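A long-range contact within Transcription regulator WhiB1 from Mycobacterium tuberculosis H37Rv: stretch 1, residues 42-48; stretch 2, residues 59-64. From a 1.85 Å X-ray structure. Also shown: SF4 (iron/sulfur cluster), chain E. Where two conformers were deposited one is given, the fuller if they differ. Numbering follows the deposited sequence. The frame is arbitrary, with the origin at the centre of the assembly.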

# COMPACT_ATOMS: atom_id res chain seq x y z
N VAL A 42 -16.08 9.78 4.00
CA VAL A 42 -16.16 9.02 2.76
C VAL A 42 -15.78 7.56 2.99
O VAL A 42 -15.23 6.90 2.09
CB VAL A 42 -15.30 9.66 1.66
CG1 VAL A 42 -15.93 10.97 1.19
CG2 VAL A 42 -13.87 9.90 2.15
N THR A 43 -16.12 7.03 4.17
CA THR A 43 -15.72 5.68 4.52
C THR A 43 -16.33 4.65 3.59
O THR A 43 -15.65 3.72 3.15
CB THR A 43 -16.10 5.37 5.96
OG1 THR A 43 -15.59 6.41 6.81
CG2 THR A 43 -15.48 4.06 6.37
N THR A 44 -17.63 4.78 3.28
CA THR A 44 -18.25 3.81 2.39
C THR A 44 -17.64 3.91 0.99
O THR A 44 -17.42 2.89 0.33
CB THR A 44 -19.77 3.98 2.35
OG1 THR A 44 -20.11 5.34 2.06
CG2 THR A 44 -20.36 3.63 3.68
N GLU A 45 -17.36 5.13 0.53
CA GLU A 45 -16.72 5.30 -0.77
C GLU A 45 -15.31 4.71 -0.78
O GLU A 45 -14.91 4.04 -1.74
CB GLU A 45 -16.66 6.78 -1.15
CG GLU A 45 -18.00 7.45 -1.42
CD GLU A 45 -18.81 7.70 -0.17
OE1 GLU A 45 -18.28 7.49 0.95
OE2 GLU A 45 -19.97 8.14 -0.29
N CYS A 46 -14.54 4.96 0.28
CA CYS A 46 -13.20 4.39 0.38
C CYS A 46 -13.25 2.86 0.35
O CYS A 46 -12.52 2.22 -0.41
CB CYS A 46 -12.51 4.88 1.64
SG CYS A 46 -10.81 4.32 1.80
N LEU A 47 -14.10 2.27 1.20
CA LEU A 47 -14.20 0.81 1.24
C LEU A 47 -14.63 0.27 -0.11
O LEU A 47 -14.08 -0.73 -0.59
CB LEU A 47 -15.19 0.36 2.32
CG LEU A 47 -15.40 -1.16 2.35
CD1 LEU A 47 -14.11 -1.90 2.68
CD2 LEU A 47 -16.49 -1.52 3.34
N SER A 48 -15.65 0.89 -0.72
CA SER A 48 -16.12 0.43 -2.02
C SER A 48 -14.99 0.43 -3.04
O SER A 48 -14.79 -0.55 -3.77
CB SER A 48 -17.27 1.33 -2.50
OG SER A 48 -18.20 1.57 -1.46
FE1 SF4 E . -8.69 7.36 4.71
FE2 SF4 E . -10.03 5.59 6.27
FE3 SF4 E . -10.51 5.67 3.57
FE4 SF4 E . -11.34 7.73 5.14
S1 SF4 E . -12.06 5.58 5.24
S2 SF4 E . -10.28 7.88 3.15
S3 SF4 E . -9.68 7.78 6.71
S4 SF4 E . -8.54 5.10 4.59
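Stretch 2 (59-64) VWGGMS

Stretch 2 has no regular helix or strand, so its path over the helix of residues 43-48 is best described by torsion angles and contacts rather than by a crossing angle. Val59 enters extended (phi/psi -95/122) and stays clear of stretch 1, although Val59 O lies 3.9 Å from S4 of the iron-sulfur cluster.

Trp60 is also extended (-131/141) and opens a type I' turn that closes at Met63. The torsions of Gly61 and Gly62 make the turn type I'; Met63 N to Trp60 O at 2.9 Å closes it, and Trp60 N to Met63 O at 3.1 Å pairs the same two residues again. The Trp60 side chain, with chi1 in the m well, points its CA-to-CB bond toward the helix and brings CE3 to 4.1 Å from Cys46 SG. Cys46 SG sits 5.4 Å from the centroid of the Trp60 six-membered ring, 71° off the normal, an oblique approach. Cys46 SG also binds FE3 of the cluster at 2.2 Å.

Gly61 (54/33) and Leu47 form the nearest CA-CA pair, at 4.0 Å, and Gly61 CA lies 3.7 Å from Leu47 N. Gly61 N lies 3.4 Å from Cys46 SG, and Gly61 CA is 3.5 Å from cluster S1. The fit leaves no room for a side chain: an ideal CB on Gly61 would fall 2.4 Å from Leu47 CB, a clash, and 3.1 Å from Thr43 O. Positive phi independently favours glycine here. Gly61 O reaches Thr43 CG2 at 3.3 Å.

Gly62 (76/11) contributes little, its N 4.0 Å from Thr43 CG2. Met63, a selenomethionine, returns to an extended conformation (-122/141) and packs CG against Leu47 CD1 at 3.8 Å, an apolar contact. Ser64 lies beyond reach of stretch 1. No hydrogen bond crosses between the stretches; 297 Å² is buried in total.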

# COMPACT_ATOMS: atom_id res chain seq x y z
N VAL A 59 -5.26 -0.76 5.69
CA VAL A 59 -6.59 -0.45 6.21
C VAL A 59 -7.23 0.57 5.28
O VAL A 59 -6.68 1.66 5.06
CB VAL A 59 -6.51 0.08 7.65
CG1 VAL A 59 -7.88 0.46 8.15
CG2 VAL A 59 -5.85 -0.96 8.60
N TRP A 60 -8.39 0.21 4.73
CA TRP A 60 -9.21 1.07 3.88
C TRP A 60 -10.63 1.01 4.39
O TRP A 60 -11.10 -0.06 4.80
CB TRP A 60 -9.21 0.63 2.41
CG TRP A 60 -7.86 0.53 1.75
CD1 TRP A 60 -6.82 -0.27 2.11
CD2 TRP A 60 -7.42 1.25 0.59
NE1 TRP A 60 -5.75 -0.10 1.26
CE2 TRP A 60 -6.10 0.84 0.31
CE3 TRP A 60 -8.02 2.20 -0.24
CZ2 TRP A 60 -5.36 1.34 -0.76
CZ3 TRP A 60 -7.29 2.71 -1.31
CH2 TRP A 60 -5.98 2.27 -1.56
N GLY A 61 -11.31 2.15 4.37
CA GLY A 61 -12.73 2.22 4.65
C GLY A 61 -13.15 1.60 5.98
O GLY A 61 -14.24 1.05 6.10
N GLY A 62 -12.28 1.70 6.98
CA GLY A 62 -12.57 1.13 8.29
C GLY A 62 -12.43 -0.37 8.39
O GLY A 62 -12.88 -0.93 9.40
N MSE A 63 -11.85 -1.04 7.39
CA MSE A 63 -11.60 -2.49 7.44
C MSE A 63 -10.11 -2.81 7.26
O MSE A 63 -9.43 -2.18 6.44
CB MSE A 63 -12.39 -3.23 6.34
CG MSE A 63 -13.89 -3.03 6.33
SE MSE A 63 -14.74 -4.55 5.42
CE MSE A 63 -14.62 -5.86 6.84
N SER A 64 -9.61 -3.80 8.00
CA SER A 64 -8.25 -4.26 7.84
C SER A 64 -8.14 -5.15 6.60
O SER A 64 -9.14 -5.57 6.02
CB SER A 64 -7.78 -5.04 9.07
OG SER A 64 -8.39 -6.32 9.11